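Local atomic coordinates of glycosyl hydrolases family 2, sugar binding domain protein (Bacteroides uniformis str. 3978 T3 ii, PDB entry 6D1P), a protein that is a beta-glucuronidase of glycoside hydrolase family 2 from a human gut bacterium, and probably hydrolyses O-glycosidic bonds of glucuronides. Residues E684-I689 with Q705-T710; H522-K527 with H628-R633; V632-P637 with R744-C749. All coordinates share one frame; numbering follows the deposited sequence.

Interaction 1. Residues E684-I689 with Q705-T710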
loop_
_atom_site.group_PDB
_atom_site.type_symbol
_atom_site.label_atom_id
_atom_site.label_comp_id
_atom_site.label_asym_id
_atom_site.label_seq_id
_atom_site.Cartn_x
_atom_site.Cartn_y
_atom_site.Cartn_z
ATOM N N GLU A 684 42.103 -25.669 -19.386
ATOM C CA GLU A 684 41.252 -25.942 -18.243
ATOM C C GLU A 684 41.773 -25.187 -17.034
ATOM O O GLU A 684 42.982 -25.063 -16.839
ATOM C CB GLU A 684 41.224 -27.435 -17.949
ATOM C CG GLU A 684 40.866 -28.278 -19.140
ATOM C CD GLU A 684 40.336 -29.638 -18.733
ATOM O OE1 GLU A 684 40.337 -29.947 -17.513
ATOM O OE2 GLU A 684 39.907 -30.388 -19.642
ATOM N N GLY A 685 40.859 -24.669 -16.233
ATOM C CA GLY A 685 41.261 -23.926 -15.064
ATOM C C GLY A 685 41.357 -22.446 -15.358
ATOM O O GLY A 685 40.724 -21.926 -16.278
ATOM N N ASN A 686 42.168 -21.758 -14.555
ATOM C CA ASN A 686 42.281 -20.311 -14.667
ATOM C C ASN A 686 43.117 -19.931 -15.878
ATOM O O ASN A 686 44.001 -20.676 -16.312
ATOM C CB ASN A 686 42.906 -19.713 -13.408
ATOM C CG ASN A 686 42.560 -18.238 -13.221
ATOM O OD1 ASN A 686 41.467 -17.772 -13.598
ATOM N ND2 ASN A 686 43.491 -17.490 -12.630
ATOM N N ASN A 687 42.831 -18.754 -16.421
ATOM C CA ASN A 687 43.595 -18.194 -17.528
ATOM C C ASN A 687 43.755 -16.701 -17.300
ATOM O O ASN A 687 42.796 -16.022 -16.915
ATOM C CB ASN A 687 42.906 -18.438 -18.869
ATOM C CG ASN A 687 42.919 -19.883 -19.273
ATOM O OD1 ASN A 687 43.747 -20.296 -20.085
ATOM N ND2 ASN A 687 42.008 -20.671 -18.712
ATOM N N LYS A 688 44.965 -16.193 -17.521
ATOM C CA LYS A 688 45.210 -14.760 -17.457
ATOM C C LYS A 688 45.259 -14.206 -18.875
ATOM O O LYS A 688 45.926 -14.771 -19.745
ATOM C CB LYS A 688 46.501 -14.448 -16.709
ATOM C CG LYS A 688 46.647 -12.984 -16.342
ATOM C CD LYS A 688 47.762 -12.803 -15.315
ATOM C CE LYS A 688 48.822 -11.831 -15.818
ATOM N NZ LYS A 688 50.130 -11.987 -15.070
ATOM N N ILE A 689 44.510 -13.134 -19.109
ATOM C CA ILE A 689 44.415 -12.491 -20.412
ATOM C C ILE A 689 44.689 -11.019 -20.189
ATOM O O ILE A 689 44.003 -10.371 -19.393
ATOM C CB ILE A 689 43.041 -12.696 -21.068
ATOM C CG1 ILE A 689 42.909 -14.128 -21.581
ATOM C CG2 ILE A 689 42.831 -11.702 -22.208
ATOM C CD1 ILE A 689 41.552 -14.745 -21.343
ATOM N N GLN A 705 40.816 -12.322 -15.804
ATOM C CA GLN A 705 41.045 -13.748 -15.647
ATOM C C GLN A 705 39.722 -14.461 -15.847
ATOM O O GLN A 705 38.673 -13.931 -15.477
ATOM C CB GLN A 705 41.627 -14.068 -14.267
ATOM C CG GLN A 705 42.913 -13.311 -13.956
ATOM C CD GLN A 705 43.546 -13.769 -12.654
ATOM O OE1 GLN A 705 43.319 -14.895 -12.202
ATOM N NE2 GLN A 705 44.343 -12.893 -12.040
ATOM N N GLN A 706 39.764 -15.648 -16.447
ATOM C CA GLN A 706 38.555 -16.429 -16.665
ATOM C C GLN A 706 38.882 -17.907 -16.538
ATOM O O GLN A 706 39.918 -18.361 -17.019
ATOM C CB GLN A 706 37.926 -16.178 -18.050
ATOM C CG GLN A 706 37.591 -14.738 -18.382
ATOM C CD GLN A 706 37.122 -14.562 -19.827
ATOM O OE1 GLN A 706 37.735 -15.097 -20.760
ATOM N NE2 GLN A 706 36.013 -13.827 -20.013
ATOM N N GLU A 707 37.992 -18.657 -15.901
ATOM C CA GLU A 707 38.098 -20.103 -15.937
ATOM C C GLU A 707 37.630 -20.620 -17.287
ATOM O O GLU A 707 36.753 -20.043 -17.932
ATOM C CB GLU A 707 37.262 -20.738 -14.827
ATOM C CG GLU A 707 37.641 -20.291 -13.422
ATOM C CD GLU A 707 38.781 -21.102 -12.842
ATOM O OE1 GLU A 707 39.008 -22.240 -13.322
ATOM O OE2 GLU A 707 39.450 -20.596 -11.909
ATOM N N TYR A 708 38.215 -21.724 -17.716
ATOM C CA TYR A 708 37.790 -22.382 -18.939
ATOM C C TYR A 708 37.303 -23.763 -18.563
ATOM O O TYR A 708 38.050 -24.545 -17.964
ATOM C CB TYR A 708 38.925 -22.455 -19.964
ATOM C CG TYR A 708 38.466 -23.007 -21.286
ATOM C CD1 TYR A 708 37.469 -22.362 -22.022
ATOM C CD2 TYR A 708 39.005 -24.178 -21.801
ATOM C CE1 TYR A 708 37.027 -22.871 -23.240
ATOM C CE2 TYR A 708 38.575 -24.694 -23.022
ATOM C CZ TYR A 708 37.586 -24.036 -23.737
ATOM O OH TYR A 708 37.151 -24.541 -24.945
ATOM N N GLN A 709 36.056 -24.055 -18.896
ATOM C CA GLN A 709 35.402 -25.282 -18.474
ATOM C C GLN A 709 35.102 -26.127 -19.700
ATOM O O GLN A 709 34.392 -25.686 -20.609
ATOM C CB GLN A 709 34.128 -24.976 -17.688
ATOM C CG GLN A 709 33.141 -26.132 -17.576
ATOM C CD GLN A 709 31.892 -25.743 -16.788
ATOM O OE1 GLN A 709 31.974 -25.008 -15.793
ATOM N NE2 GLN A 709 30.730 -26.219 -17.238
ATOM N N THR A 710 35.644 -27.338 -19.718
ATOM C CA THR A 710 35.478 -28.235 -20.845
ATOM C C THR A 710 34.444 -29.306 -20.588
ATOM O O THR A 710 33.966 -29.920 -21.541
ATOM C CB THR A 710 36.813 -28.892 -21.201
ATOM O OG1 THR A 710 37.303 -29.617 -20.064
ATOM C CG2 THR A 710 37.820 -27.826 -21.595
#
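Gln705 and Asn686 join through their side-chain amides. Asn686 has its CG anti to the backbone N (chi1 -157°). This brings ND2 to Gln705 OE1 at 2.6 Å, along a nearly straight N-H...O line (171°). The acceptor lies in the amide plane of Asn686, but the donor sits above the carbonyl plane of Gln705. The two amides are therefore twisted against each other, by 46°. At the other end, Glu684 reaches out with an extended chain, and Thr710 OG1 donates to Glu684 OE2 at 2.7 Å. The hydroxyl comes from above the carboxylate plane, and the two side chains cross at about a right angle.

Between these ends runs the backbone of a beta hairpin, formed by strands 685-695 and 698-709 of a five-stranded mixed sheet. Strand 685-695 falls in the DUF4982 region, a family probably of immunoglobulin-like (E-set) fold. Gly685 and Tyr708 form an antiparallel hydrogen-bonded pair. Tyr708 N gives a good bond to Gly685 O at 2.9 Å, while the return bond is weak. Gln706 N donates to Asn687 O at 3.1 Å, in the carbonyl plane. Gly685 has a positive phi, and a side chain on this backbone would collide with the carbonyl O of Glu684. Glu707, bent at chi2, places OE1 3.1 Å from Gly685 C.

Asn686, Lys688, Gln705 and Glu707 occupy one solvent-exposed face. Asn687, Gln706 and Tyr708 occupy the other, which is buried. There Gln706 OE1 accepts from Arg633 NH1, Tyr708 OH bonds to Lys636 O, and Asn687 ND2 bonds to Arg683 O.

Interaction 2. Residues H522-K527 with H628-R633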
loop_
_atom_site.group_PDB
_atom_site.type_symbol
_atom_site.label_atom_id
_atom_site.label_comp_id
_atom_site.label_asym_id
_atom_site.label_seq_id
_atom_site.Cartn_x
_atom_site.Cartn_y
_atom_site.Cartn_z
ATOM N N HIS A 522 26.398 -13.953 -20.424
ATOM C CA HIS A 522 27.174 -14.004 -21.664
ATOM C C HIS A 522 26.876 -15.311 -22.395
ATOM O O HIS A 522 26.109 -16.157 -21.924
ATOM C CB HIS A 522 28.677 -13.851 -21.392
ATOM C CG HIS A 522 28.999 -12.704 -20.494
ATOM N ND1 HIS A 522 29.191 -11.424 -20.966
ATOM C CD2 HIS A 522 29.096 -12.630 -19.143
ATOM C CE1 HIS A 522 29.425 -10.615 -19.945
ATOM N NE2 HIS A 522 29.378 -11.323 -18.829
ATOM N N MET A 523 27.506 -15.477 -23.559
ATOM C CA MET A 523 27.247 -16.641 -24.397
ATOM C C MET A 523 28.391 -16.821 -25.391
ATOM O O MET A 523 28.779 -15.863 -26.070
ATOM C CB MET A 523 25.904 -16.479 -25.123
ATOM C CG MET A 523 25.610 -17.541 -26.161
ATOM S SD MET A 523 25.718 -19.216 -25.523
ATOM C CE MET A 523 24.615 -19.154 -24.107
ATOM N N GLU A 524 28.938 -18.041 -25.460
ATOM C CA GLU A 524 30.006 -18.339 -26.412
ATOM C C GLU A 524 29.472 -18.292 -27.838
ATOM O O GLU A 524 28.356 -18.752 -28.113
ATOM C CB GLU A 524 30.605 -19.722 -26.146
ATOM C CG GLU A 524 31.398 -19.864 -24.849
ATOM C CD GLU A 524 32.752 -19.166 -24.882
ATOM O OE1 GLU A 524 33.189 -18.696 -25.964
ATOM O OE2 GLU A 524 33.377 -19.071 -23.804
ATOM N N VAL A 525 30.280 -17.735 -28.749
ATOM C CA VAL A 525 29.933 -17.737 -30.165
ATOM C C VAL A 525 30.007 -19.161 -30.703
ATOM O O VAL A 525 30.827 -19.975 -30.260
ATOM C CB VAL A 525 30.851 -16.790 -30.963
ATOM C CG1 VAL A 525 32.307 -17.229 -30.862
ATOM C CG2 VAL A 525 30.410 -16.732 -32.420
ATOM N N ASN A 526 29.135 -19.466 -31.666
ATOM C CA ASN A 526 28.989 -20.812 -32.215
ATOM C C ASN A 526 28.604 -20.694 -33.688
ATOM O O ASN A 526 27.595 -20.061 -34.009
ATOM C CB ASN A 526 27.928 -21.578 -31.423
ATOM C CG ASN A 526 27.779 -23.006 -31.882
ATOM O OD1 ASN A 526 28.608 -23.512 -32.643
ATOM N ND2 ASN A 526 26.723 -23.670 -31.419
ATOM N N LYS A 527 29.396 -21.292 -34.587
ATOM C CA LYS A 527 29.264 -21.007 -36.020
ATOM C C LYS A 527 28.355 -21.981 -36.761
ATOM O O LYS A 527 28.036 -21.733 -37.929
ATOM C CB LYS A 527 30.645 -20.987 -36.703
ATOM C CG LYS A 527 31.617 -19.895 -36.206
ATOM C CD LYS A 527 31.425 -18.555 -36.932
ATOM C CE LYS A 527 31.801 -17.362 -36.033
ATOM N NZ LYS A 527 31.397 -16.014 -36.570
ATOM N N HIS A 628 35.273 -8.887 -18.377
ATOM C CA HIS A 628 35.486 -8.616 -16.958
ATOM C C HIS A 628 34.405 -9.261 -16.092
ATOM O O HIS A 628 34.681 -9.719 -14.975
ATOM C CB HIS A 628 35.504 -7.111 -16.707
ATOM C CG HIS A 628 36.775 -6.437 -17.096
ATOM N ND1 HIS A 628 37.680 -5.972 -16.166
ATOM C CD2 HIS A 628 37.282 -6.115 -18.309
ATOM C CE1 HIS A 628 38.695 -5.404 -16.788
ATOM N NE2 HIS A 628 38.479 -5.476 -18.089
ATOM N N SER A 629 33.158 -9.281 -16.579
ATOM C CA SER A 629 32.047 -9.877 -15.852
ATOM C C SER A 629 31.701 -11.271 -16.367
ATOM O O SER A 629 30.591 -11.758 -16.130
ATOM C CB SER A 629 30.818 -8.960 -15.902
ATOM O OG SER A 629 30.203 -8.945 -17.190
ATOM N N TRP A 630 32.636 -11.932 -17.048
ATOM C CA TRP A 630 32.417 -13.266 -17.610
ATOM C C TRP A 630 33.413 -14.216 -16.951
ATOM O O TRP A 630 34.551 -14.364 -17.425
ATOM C CB TRP A 630 32.560 -13.224 -19.132
ATOM C CG TRP A 630 32.143 -14.464 -19.861
ATOM C CD1 TRP A 630 31.902 -15.700 -19.326
ATOM C CD2 TRP A 630 31.925 -14.590 -21.278
ATOM N NE1 TRP A 630 31.544 -16.586 -20.320
ATOM C CE2 TRP A 630 31.546 -15.927 -21.525
ATOM C CE3 TRP A 630 32.008 -13.698 -22.358
ATOM C CZ2 TRP A 630 31.259 -16.395 -22.807
ATOM C CZ3 TRP A 630 31.702 -14.162 -23.626
ATOM C CH2 TRP A 630 31.343 -15.498 -23.841
ATOM N N PRO A 631 33.026 -14.880 -15.838
ATOM C CA PRO A 631 34.018 -15.601 -15.025
ATOM C C PRO A 631 34.388 -16.972 -15.575
ATOM O O PRO A 631 35.505 -17.457 -15.346
ATOM C CB PRO A 631 33.327 -15.732 -13.656
ATOM C CG PRO A 631 31.854 -15.240 -13.867
ATOM C CD PRO A 631 31.651 -15.054 -15.325
ATOM N N VAL A 632 33.464 -17.618 -16.284
ATOM C CA VAL A 632 33.665 -18.980 -16.762
ATOM C C VAL A 632 33.317 -19.045 -18.248
ATOM O O VAL A 632 32.137 -18.955 -18.621
ATOM C CB VAL A 632 32.833 -19.997 -15.970
ATOM C CG1 VAL A 632 33.021 -21.383 -16.557
ATOM C CG2 VAL A 632 33.244 -19.984 -14.510
ATOM N N ARG A 633 34.336 -19.229 -19.087
ATOM C CA ARG A 633 34.203 -19.572 -20.501
ATOM C C ARG A 633 34.051 -21.086 -20.670
ATOM O O ARG A 633 34.321 -21.873 -19.755
ATOM C CB ARG A 633 35.425 -19.101 -21.281
ATOM C CG ARG A 633 35.857 -17.682 -21.002
ATOM C CD ARG A 633 35.097 -16.712 -21.865
ATOM N NE ARG A 633 35.140 -17.044 -23.298
ATOM C CZ ARG A 633 35.984 -16.493 -24.166
ATOM N NH1 ARG A 633 36.863 -15.600 -23.726
ATOM N NH2 ARG A 633 35.938 -16.817 -25.468
#
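A loop of the TIM-barrel region here meets the approach to strand 632-634, the edge strand of the following beta sheet. The contact is buried, and Trp630 is at its middle. With CG anti to the backbone N (chi1 -170°), its indole lies nearly parallel to the His522 imidazole. The two planes are only 5° apart, but slid so that the rings barely overlap. The slide puts each CB over the other's ring, giving two CH-pi contacts. His522 CB stands 3.4 Å from the centroid of the Trp630 six-membered ring. Trp630 CB stands 3.7 Å from the centroid of the His522 ring, towards its rim. The opposite indole face is covered by Arg633 CD, so the ring is sandwiched.

The imidazole is fixed at both nitrogens. NE2 donates to Ser629 OG at 3.0 Å, in the ring plane, and weakly to Ser629 O. ND1 is hydrogen-bonded to Tyr626 OH.

Glu524 and Arg633 form a salt bridge beyond the indole. Arg633 NE meets Glu524 OE2 at 2.7 Å, nearly straight (165°), on the syn lone pair and in the guanidinium plane. The second limb, Arg633 NH2 to Glu524 OE1 at 3.4 Å, is weak. Bends in both chains bring the two groups nearly coplanar. Glu524 OE2 also accepts from Trp634 N. OE2 is thus gripped by two donors, and OE1 has a weak third. In this buried setting they would probably favour the ionised form.

Helix 550-564 touches His522, Ser629 and Trp630. Arg633 NH2 also bonds to Glu642 O in strand 641-647, and the arginine side chain packs on Lys641 and Ile643 of that strand.

Interaction 3. Residues V632-P637 with R744-C749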
loop_
_atom_site.group_PDB
_atom_site.type_symbol
_atom_site.label_atom_id
_atom_site.label_comp_id
_atom_site.label_asym_id
_atom_site.label_seq_id
_atom_site.Cartn_x
_atom_site.Cartn_y
_atom_site.Cartn_z
ATOM N N VAL A 632 33.464 -17.618 -16.284
ATOM C CA VAL A 632 33.665 -18.980 -16.762
ATOM C C VAL A 632 33.317 -19.045 -18.248
ATOM O O VAL A 632 32.137 -18.955 -18.621
ATOM C CB VAL A 632 32.833 -19.997 -15.970
ATOM C CG1 VAL A 632 33.021 -21.383 -16.557
ATOM C CG2 VAL A 632 33.244 -19.984 -14.510
ATOM N N ARG A 633 34.336 -19.229 -19.087
ATOM C CA ARG A 633 34.203 -19.572 -20.501
ATOM C C ARG A 633 34.051 -21.086 -20.670
ATOM O O ARG A 633 34.321 -21.873 -19.755
ATOM C CB ARG A 633 35.425 -19.101 -21.281
ATOM C CG ARG A 633 35.857 -17.682 -21.002
ATOM C CD ARG A 633 35.097 -16.712 -21.865
ATOM N NE ARG A 633 35.140 -17.044 -23.298
ATOM C CZ ARG A 633 35.984 -16.493 -24.166
ATOM N NH1 ARG A 633 36.863 -15.600 -23.726
ATOM N NH2 ARG A 633 35.938 -16.817 -25.468
ATOM N N TRP A 634 33.622 -21.505 -21.858
ATOM C CA TRP A 634 33.485 -22.936 -22.102
ATOM C C TRP A 634 33.613 -23.254 -23.584
ATOM O O TRP A 634 33.510 -22.378 -24.450
ATOM C CB TRP A 634 32.165 -23.479 -21.574
ATOM C CG TRP A 634 30.968 -22.950 -22.284
ATOM C CD1 TRP A 634 30.320 -23.522 -23.343
ATOM C CD2 TRP A 634 30.261 -21.740 -21.982
ATOM N NE1 TRP A 634 29.248 -22.743 -23.720
ATOM C CE2 TRP A 634 29.185 -21.646 -22.898
ATOM C CE3 TRP A 634 30.426 -20.732 -21.018
ATOM C CZ2 TRP A 634 28.281 -20.577 -22.890
ATOM C CZ3 TRP A 634 29.521 -19.670 -21.002
ATOM C CH2 TRP A 634 28.463 -19.601 -21.941
ATOM N N GLY A 635 33.792 -24.542 -23.847
ATOM C CA GLY A 635 34.096 -25.072 -25.162
ATOM C C GLY A 635 34.852 -26.382 -25.032
ATOM O O GLY A 635 35.098 -26.887 -23.937
ATOM N N LYS A 636 35.225 -26.929 -26.184
ATOM C CA LYS A 636 35.939 -28.193 -26.186
ATOM C C LYS A 636 37.382 -27.988 -25.712
ATOM O O LYS A 636 37.882 -26.861 -25.691
ATOM C CB LYS A 636 35.879 -28.817 -27.578
ATOM C CG LYS A 636 34.608 -29.630 -27.759
ATOM C CD LYS A 636 34.262 -29.949 -29.208
ATOM C CE LYS A 636 32.842 -30.532 -29.298
ATOM N NZ LYS A 636 32.758 -31.871 -29.963
ATOM N N PRO A 637 38.055 -29.050 -25.262
ATOM C CA PRO A 637 39.436 -28.882 -24.773
ATOM C C PRO A 637 40.386 -28.558 -25.918
ATOM O O PRO A 637 40.380 -29.220 -26.958
ATOM C CB PRO A 637 39.764 -30.236 -24.130
ATOM C CG PRO A 637 38.426 -30.918 -23.922
ATOM C CD PRO A 637 37.528 -30.405 -25.008
ATOM N N ARG A 744 28.606 -26.736 -13.245
ATOM C CA ARG A 744 27.827 -25.511 -13.388
ATOM C C ARG A 744 27.047 -25.527 -14.704
ATOM O O ARG A 744 27.578 -25.886 -15.760
ATOM C CB ARG A 744 28.743 -24.276 -13.324
ATOM C CG ARG A 744 27.959 -22.935 -13.329
ATOM C CD ARG A 744 28.847 -21.680 -13.193
ATOM N NE ARG A 744 29.434 -21.563 -11.862
ATOM C CZ ARG A 744 30.119 -20.513 -11.411
ATOM N NH1 ARG A 744 30.325 -19.448 -12.183
ATOM N NH2 ARG A 744 30.590 -20.530 -10.168
ATOM N N CYS A 745 25.772 -25.152 -14.633
ATOM C CA CYS A 745 24.932 -25.058 -15.825
ATOM C C CYS A 745 25.111 -23.667 -16.410
ATOM O O CYS A 745 24.458 -22.715 -15.985
ATOM C CB CYS A 745 23.478 -25.331 -15.480
ATOM S SG CYS A 745 23.243 -26.800 -14.508
ATOM N N LEU A 746 25.978 -23.547 -17.408
ATOM C CA LEU A 746 26.456 -22.243 -17.840
ATOM C C LEU A 746 25.481 -21.519 -18.760
ATOM O O LEU A 746 25.730 -20.362 -19.122
ATOM C CB LEU A 746 27.821 -22.394 -18.514
ATOM C CG LEU A 746 28.979 -22.682 -17.551
ATOM C CD1 LEU A 746 30.256 -23.085 -18.295
ATOM C CD2 LEU A 746 29.244 -21.462 -16.675
ATOM N N ASP A 747 24.377 -22.154 -19.145
ATOM C CA ASP A 747 23.342 -21.470 -19.907
ATOM C C ASP A 747 22.009 -21.486 -19.165
ATOM O O ASP A 747 20.952 -21.314 -19.789
ATOM C CB ASP A 747 23.206 -22.089 -21.302
ATOM C CG ASP A 747 22.753 -23.532 -21.246
ATOM O OD1 ASP A 747 22.390 -24.096 -22.296
ATOM O OD2 ASP A 747 22.748 -24.100 -20.133
ATOM N N ALA A 748 22.041 -21.691 -17.844
ATOM C CA ALA A 748 20.818 -21.703 -17.044
ATOM C C ALA A 748 20.303 -20.281 -16.835
ATOM O O ALA A 748 21.077 -19.380 -16.504
ATOM C CB ALA A 748 21.070 -22.381 -15.695
ATOM N N CYS A 749 18.994 -20.087 -17.026
ATOM C CA CYS A 749 18.340 -18.790 -16.862
ATOM C C CYS A 749 17.207 -18.772 -15.826
ATOM O O CYS A 749 16.522 -17.745 -15.709
ATOM C CB CYS A 749 17.770 -18.310 -18.210
ATOM S SG CYS A 749 18.984 -18.198 -19.544
#
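Apolar packing carries this contact, and Leu746 supplies most of it. Its CG is anti to the carbonyl carbon, which sends the two methyls towards strand 632-634. CD1 lies 3.7 Å from Val632 CG1, and it also lies 3.6 Å from Trp634 CE3. CD2 rests against the same valine, 3.9 Å from Val632 CB. The Val632 and Leu746 side chains cross at about a right angle.

One CH-pi contact adds to this. Leu746 CB sits over a face of Trp634, 4.2 Å from the centroid of the six-membered ring and offset towards the rim. The two side chains reach towards each other, tip to tip. Trp713 meets the same indole edge-to-face.

Arg744 adds a minor contact through the end of its guanidinium. Its NH1 lies 3.8 Å from Val632 CG2, while NH2 is in a salt bridge with Glu736.

The loop has its own turn. Cys745 to Ala748 make a type I beta turn, closed by Ala748 N to Cys745 O at 3.2 Å, and Leu746 is in its second position. Leu746 O is bonded to Asn779 ND2.

No hydrogen bond crosses between residues 632-637 and 744-749. With no directional bond between them, their fit rests on the shape of Leu746 against Val632 and Trp634.

Overall arrangement
All three interactions meet at one five-stranded sheet. Strand 632-634 serves both interaction 2 and interaction 3, and it pairs with strand 698-709 of interaction 1 through backbone bonds between Glu707 and both Pro631 and Arg633. Interaction 2 is the buried one; it combines ring packing with a salt bridge and faces the barrel region. Interaction 1 is a hairpin, mostly backbone-bonded, with an exposed polar face. Interaction 3 is partly buried and apolar, and it faces the next beta region. Alternation along the strand helps set interactions 2 and 3 apart: Arg633 turns away from residues 744-749, while Val632 and Trp634 point towards them. The two still touch through Met523, which packs on Trp634.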